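PDB 5NV9: putative sodium:solute symporter from Proteus mirabilis, which couples the inward sodium gradient to the uptake of the sialic acid N-acetylneuraminic acid across the inner membrane, bringing in two sodium ions with each sugar. Local coordinates for residues R135-L147 against I333-S347. Residues are numbered along the deposited sequence; the frame is centred on the assembly and turned at random.
Sequences RVAIITYLTVLAL and IAAIFAAAQSSISSS. With NA (sodium ion), chain B; NA (sodium ion), chain C; SLB (N-acetyl-beta-neuraminic acid), chain D.
Ile139 sits on Ala340 where 135-147 runs antiparallel (165°) to 333-347, segments of transmembrane helices 118-151 and 328-361 of the LeuT fold. Packing is tight here: the small Ala340 admits Ile139 CG2 to 3.7 Å from Ala340 CA. Ile344 crosses Thr140 at about a right angle, its CD1 3.3 Å from Thr140 OG1. That hydroxyl, turned beside its own backbone N (chi1 -59°), donates to Val136 O, consistent with an apolar methyl lying against it. Toward the periplasm the backbones spread, CA atoms 8.2 Å apart at Leu147 and Ile333 against 5.4 Å at Val136 and Ile344; Leu147 spans the gap, its CD1 within 3.4 Å of Phe337 CE1. The other end is more polar yet still buried: one water bridges Arg135 NE and Ser347 OG, which also has His132 as a partner. Ile139 CD1 lies between substrate-binding Arg135, over its guanidinium, and Ser343 CB. Ala339 O, Ser342 OG and Ser343 OG (also partnered by Thr57) hold the Na2 sodium with the carbonyls of Ala56 and Leu59; Ser342 O, Ser345 OG and Ser346 OG hold the Na3 sodium with the Asp182 carboxylate. Extended from CG to NE, Arg135 reaches the sialic acid carboxylate, NH1 donating to O1B at 3.1 Å and 161°.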
loop_
_atom_site.group_PDB
_atom_site.type_symbol
_atom_site.label_atom_id
_atom_site.label_comp_id
_atom_site.label_asym_id
_atom_site.label_seq_id
_atom_site.Cartn_x
_atom_site.Cartn_y
_atom_site.Cartn_z
ATOM N N ARG A 135 -4.970 -5.644 5.141
ATOM C CA ARG A 135 -3.644 -5.244 4.698
ATOM C C ARG A 135 -2.712 -4.993 5.910
ATOM O O ARG A 135 -1.530 -5.400 5.871
ATOM C CB ARG A 135 -3.722 -4.036 3.728
ATOM C CG ARG A 135 -2.399 -3.396 3.351
ATOM C CD ARG A 135 -2.642 -2.233 2.414
ATOM N NE ARG A 135 -1.519 -1.315 2.262
ATOM C CZ ARG A 135 -0.418 -1.587 1.592
ATOM N NH1 ARG A 135 -0.291 -2.772 0.972
ATOM N NH2 ARG A 135 0.577 -0.671 1.545
ATOM N N VAL A 136 -3.248 -4.345 6.952
ATOM C CA VAL A 136 -2.536 -4.096 8.174
ATOM C C VAL A 136 -2.088 -5.434 8.829
ATOM O O VAL A 136 -0.882 -5.567 9.274
ATOM C CB VAL A 136 -3.377 -3.309 9.185
ATOM C CG1 VAL A 136 -2.708 -3.265 10.553
ATOM C CG2 VAL A 136 -3.621 -1.895 8.702
ATOM N N ALA A 137 -3.029 -6.391 8.925
ATOM C CA ALA A 137 -2.750 -7.712 9.558
ATOM C C ALA A 137 -1.658 -8.459 8.789
ATOM O O ALA A 137 -0.704 -8.950 9.376
ATOM C CB ALA A 137 -3.998 -8.557 9.673
ATOM N N ILE A 138 -1.744 -8.403 7.482
ATOM C CA ILE A 138 -0.781 -9.025 6.604
ATOM C C ILE A 138 0.586 -8.381 6.703
ATOM O O ILE A 138 1.601 -9.096 6.738
ATOM C CB ILE A 138 -1.301 -9.102 5.158
ATOM C CG1 ILE A 138 -2.454 -10.124 5.118
ATOM C CG2 ILE A 138 -0.215 -9.599 4.217
ATOM C CD1 ILE A 138 -3.119 -10.356 3.774
ATOM N N ILE A 139 0.617 -7.041 6.743
ATOM C CA ILE A 139 1.860 -6.296 6.752
ATOM C C ILE A 139 2.590 -6.668 8.064
ATOM O O ILE A 139 3.780 -6.834 8.092
ATOM C CB ILE A 139 1.668 -4.780 6.652
ATOM C CG1 ILE A 139 1.433 -4.380 5.192
ATOM C CG2 ILE A 139 2.908 -4.056 7.143
ATOM C CD1 ILE A 139 0.940 -2.953 5.027
ATOM N N THR A 140 1.832 -6.718 9.148
ATOM C CA THR A 140 2.357 -7.008 10.471
ATOM C C THR A 140 2.869 -8.465 10.588
ATOM O O THR A 140 3.960 -8.725 11.093
ATOM C CB THR A 140 1.266 -6.653 11.483
ATOM O OG1 THR A 140 0.947 -5.275 11.316
ATOM C CG2 THR A 140 1.699 -6.936 12.875
ATOM N N TYR A 141 2.082 -9.393 10.076
ATOM C CA TYR A 141 2.439 -10.801 9.950
ATOM C C TYR A 141 3.728 -11.047 9.206
ATOM O O TYR A 141 4.585 -11.737 9.759
ATOM C CB TYR A 141 1.272 -11.585 9.317
ATOM C CG TYR A 141 1.561 -13.068 9.134
ATOM C CD1 TYR A 141 1.765 -13.887 10.226
ATOM C CD2 TYR A 141 1.620 -13.634 7.876
ATOM C CE1 TYR A 141 2.039 -15.241 10.072
ATOM C CE2 TYR A 141 1.882 -14.986 7.709
ATOM C CZ TYR A 141 2.091 -15.780 8.818
ATOM O OH TYR A 141 2.346 -17.126 8.676
ATOM N N LEU A 142 3.888 -10.491 7.985
ATOM C CA LEU A 142 5.115 -10.642 7.221
ATOM C C LEU A 142 6.350 -10.072 7.944
ATOM O O LEU A 142 7.392 -10.675 7.913
ATOM C CB LEU A 142 5.078 -9.940 5.880
ATOM C CG LEU A 142 4.039 -10.272 4.852
ATOM C CD1 LEU A 142 4.467 -9.551 3.569
ATOM C CD2 LEU A 142 3.913 -11.768 4.649
ATOM N N THR A 143 6.207 -8.906 8.570
ATOM C CA THR A 143 7.298 -8.267 9.272
ATOM C C THR A 143 7.779 -9.179 10.395
ATOM O O THR A 143 8.985 -9.362 10.585
ATOM C CB THR A 143 6.832 -6.877 9.807
ATOM O OG1 THR A 143 6.218 -6.145 8.746
ATOM C CG2 THR A 143 7.935 -6.054 10.416
ATOM N N VAL A 144 6.831 -9.715 11.155
ATOM C CA VAL A 144 7.120 -10.688 12.191
ATOM C C VAL A 144 7.790 -11.964 11.612
ATOM O O VAL A 144 8.785 -12.443 12.150
ATOM C CB VAL A 144 5.853 -11.077 13.007
ATOM C CG1 VAL A 144 6.152 -12.266 13.924
ATOM C CG2 VAL A 144 5.357 -9.904 13.836
ATOM N N LEU A 145 7.258 -12.489 10.518
ATOM C CA LEU A 145 7.856 -13.660 9.885
ATOM C C LEU A 145 9.284 -13.366 9.526
ATOM O O LEU A 145 10.144 -14.199 9.729
ATOM C CB LEU A 145 7.126 -14.098 8.624
ATOM C CG LEU A 145 6.036 -15.146 8.789
ATOM C CD1 LEU A 145 5.259 -15.295 7.494
ATOM C CD2 LEU A 145 6.665 -16.465 9.193
ATOM N N ALA A 146 9.543 -12.176 9.014
ATOM C CA ALA A 146 10.892 -11.828 8.615
ATOM C C ALA A 146 11.921 -11.714 9.758
ATOM O O ALA A 146 13.077 -12.109 9.593
ATOM C CB ALA A 146 10.856 -10.527 7.850
ATOM N N LEU A 147 11.509 -11.109 10.873
ATOM C CA LEU A 147 12.401 -10.656 11.909
ATOM C C LEU A 147 12.480 -11.598 13.077
ATOM O O LEU A 147 13.412 -11.532 13.853
ATOM C CB LEU A 147 11.916 -9.330 12.464
ATOM C CG LEU A 147 11.970 -8.155 11.500
ATOM C CD1 LEU A 147 11.703 -6.910 12.308
ATOM C CD2 LEU A 147 13.306 -8.041 10.774
ATOM N N ILE A 333 17.032 -2.856 10.237
ATOM C CA ILE A 333 15.848 -3.276 10.950
ATOM C C ILE A 333 14.877 -2.127 11.210
ATOM O O ILE A 333 13.689 -2.314 11.027
ATOM C CB ILE A 333 16.149 -4.009 12.254
ATOM C CG1 ILE A 333 16.877 -5.335 12.041
ATOM C CG2 ILE A 333 14.894 -4.288 13.048
ATOM C CD1 ILE A 333 16.859 -5.947 10.666
ATOM N N ALA A 334 15.361 -0.961 11.622
ATOM C CA ALA A 334 14.485 0.179 11.787
ATOM C C ALA A 334 13.832 0.537 10.444
ATOM O O ALA A 334 12.674 0.956 10.443
ATOM C CB ALA A 334 15.234 1.355 12.359
ATOM N N ALA A 335 14.576 0.400 9.314
ATOM C CA ALA A 335 14.032 0.692 7.975
ATOM C C ALA A 335 12.909 -0.293 7.515
ATOM O O ALA A 335 11.994 0.085 6.845
ATOM C CB ALA A 335 15.153 0.744 6.938
ATOM N N ILE A 336 13.005 -1.541 7.917
ATOM C CA ILE A 336 11.943 -2.522 7.726
ATOM C C ILE A 336 10.739 -2.183 8.607
ATOM O O ILE A 336 9.618 -2.207 8.147
ATOM C CB ILE A 336 12.455 -3.955 8.033
ATOM C CG1 ILE A 336 13.495 -4.373 6.990
ATOM C CG2 ILE A 336 11.303 -4.943 8.143
ATOM C CD1 ILE A 336 14.187 -5.706 7.310
ATOM N N PHE A 337 10.964 -1.892 9.873
ATOM C CA PHE A 337 9.914 -1.286 10.669
ATOM C C PHE A 337 9.314 -0.059 9.951
ATOM O O PHE A 337 8.098 0.114 9.930
ATOM C CB PHE A 337 10.398 -0.864 12.028
ATOM C CG PHE A 337 10.368 -1.945 13.077
ATOM C CD1 PHE A 337 11.216 -3.069 12.980
ATOM C CD2 PHE A 337 9.568 -1.796 14.205
ATOM C CE1 PHE A 337 11.224 -4.020 13.980
ATOM C CE2 PHE A 337 9.590 -2.754 15.222
ATOM C CZ PHE A 337 10.421 -3.853 15.121
ATOM N N ALA A 338 10.152 0.817 9.434
ATOM C CA ALA A 338 9.617 2.032 8.824
ATOM C C ALA A 338 8.741 1.716 7.575
ATOM O O ALA A 338 7.740 2.415 7.333
ATOM C CB ALA A 338 10.709 3.004 8.463
ATOM N N ALA A 339 9.121 0.695 6.774
ATOM C CA ALA A 339 8.277 0.234 5.631
ATOM C C ALA A 339 6.898 -0.272 6.088
ATOM O O ALA A 339 5.860 0.054 5.500
ATOM C CB ALA A 339 8.991 -0.795 4.780
ATOM N N ALA A 340 6.890 -1.064 7.147
ATOM C CA ALA A 340 5.663 -1.603 7.724
ATOM C C ALA A 340 4.759 -0.499 8.325
ATOM O O ALA A 340 3.574 -0.366 7.952
ATOM C CB ALA A 340 6.045 -2.596 8.753
ATOM N N GLN A 341 5.327 0.306 9.232
ATOM C CA GLN A 341 4.611 1.328 9.964
ATOM C C GLN A 341 4.072 2.500 9.152
ATOM O O GLN A 341 3.025 2.999 9.448
ATOM C CB GLN A 341 5.482 1.831 11.107
ATOM C CG GLN A 341 5.674 0.749 12.166
ATOM C CD GLN A 341 6.593 1.152 13.302
ATOM O OE1 GLN A 341 7.627 1.794 13.094
ATOM N NE2 GLN A 341 6.224 0.742 14.544
ATOM N N SER A 342 4.787 2.961 8.138
ATOM C CA SER A 342 4.277 3.966 7.324
ATOM C C SER A 342 3.004 3.480 6.562
ATOM O O SER A 342 2.184 4.262 6.196
ATOM C CB SER A 342 5.345 4.412 6.310
ATOM O OG SER A 342 5.904 3.292 5.640
ATOM N N SER A 343 2.895 2.198 6.297
ATOM C CA SER A 343 1.703 1.638 5.597
ATOM C C SER A 343 0.564 1.387 6.582
ATOM O O SER A 343 -0.604 1.730 6.305
ATOM C CB SER A 343 2.119 0.340 4.861
ATOM O OG SER A 343 2.984 0.678 3.758
ATOM N N ILE A 344 0.929 0.845 7.757
ATOM C CA ILE A 344 -0.034 0.629 8.829
ATOM C C ILE A 344 -0.704 1.965 9.320
ATOM O O ILE A 344 -1.964 2.053 9.484
ATOM C CB ILE A 344 0.564 -0.094 10.012
ATOM C CG1 ILE A 344 0.935 -1.524 9.621
ATOM C CG2 ILE A 344 -0.393 -0.122 11.199
ATOM C CD1 ILE A 344 1.778 -2.187 10.677
ATOM N N SER A 345 0.100 2.997 9.486
ATOM C CA SER A 345 -0.426 4.224 10.029
ATOM C C SER A 345 -1.419 4.845 9.029
ATOM O O SER A 345 -2.497 5.329 9.421
ATOM C CB SER A 345 0.699 5.162 10.318
ATOM O OG SER A 345 1.285 5.592 9.088
ATOM N N SER A 346 -1.059 4.855 7.739
ATOM C CA SER A 346 -1.909 5.398 6.719
ATOM C C SER A 346 -3.210 4.642 6.539
ATOM O O SER A 346 -4.237 5.260 6.232
ATOM C CB SER A 346 -1.231 5.420 5.325
ATOM O OG SER A 346 -0.122 6.256 5.325
ATOM N N SER A 347 -3.141 3.315 6.648
ATOM C CA SER A 347 -4.302 2.470 6.511
ATOM C C SER A 347 -5.252 2.706 7.714
ATOM O O SER A 347 -6.476 2.783 7.526
ATOM C CB SER A 347 -3.917 0.968 6.448
ATOM O OG SER A 347 -3.461 0.532 5.165
HETATM NA NA NA B . 5.121 1.672 4.075
HETATM NA NA NA C . 1.558 6.458 6.759
HETATM C C1 SLB D . 3.448 -2.935 -0.985
HETATM C C2 SLB D . 2.917 -2.618 -2.356
HETATM C C3 SLB D . 2.600 -3.910 -3.072
HETATM C C4 SLB D . 2.252 -3.692 -4.562
HETATM C C5 SLB D . 3.478 -3.013 -5.173
HETATM C C6 SLB D . 3.777 -1.697 -4.423
HETATM C C7 SLB D . 5.005 -0.932 -4.934
HETATM C C8 SLB D . 5.245 0.327 -4.143
HETATM C C9 SLB D . 6.363 1.171 -4.755
HETATM C C10 SLB D . 4.060 -3.237 -7.560
HETATM C C11 SLB D . 3.890 -2.559 -8.895
HETATM N N5 SLB D . 3.270 -2.733 -6.601
HETATM O O1A SLB D . 4.715 -3.025 -0.834
HETATM O O1B SLB D . 2.597 -3.150 -0.040
HETATM O O2 SLB D . 1.728 -1.781 -2.280
HETATM O O4 SLB D . 2.004 -4.970 -5.243
HETATM O O6 SLB D . 4.003 -1.960 -3.041
HETATM O O7 SLB D . 6.190 -1.725 -4.804
HETATM O O8 SLB D . 4.048 1.093 -4.072
HETATM O O9 SLB D . 6.013 1.676 -6.068
HETATM O O10 SLB D . 4.895 -4.135 -7.361
HETATM O O HOH W 1 -1.376 1.416 3.331
#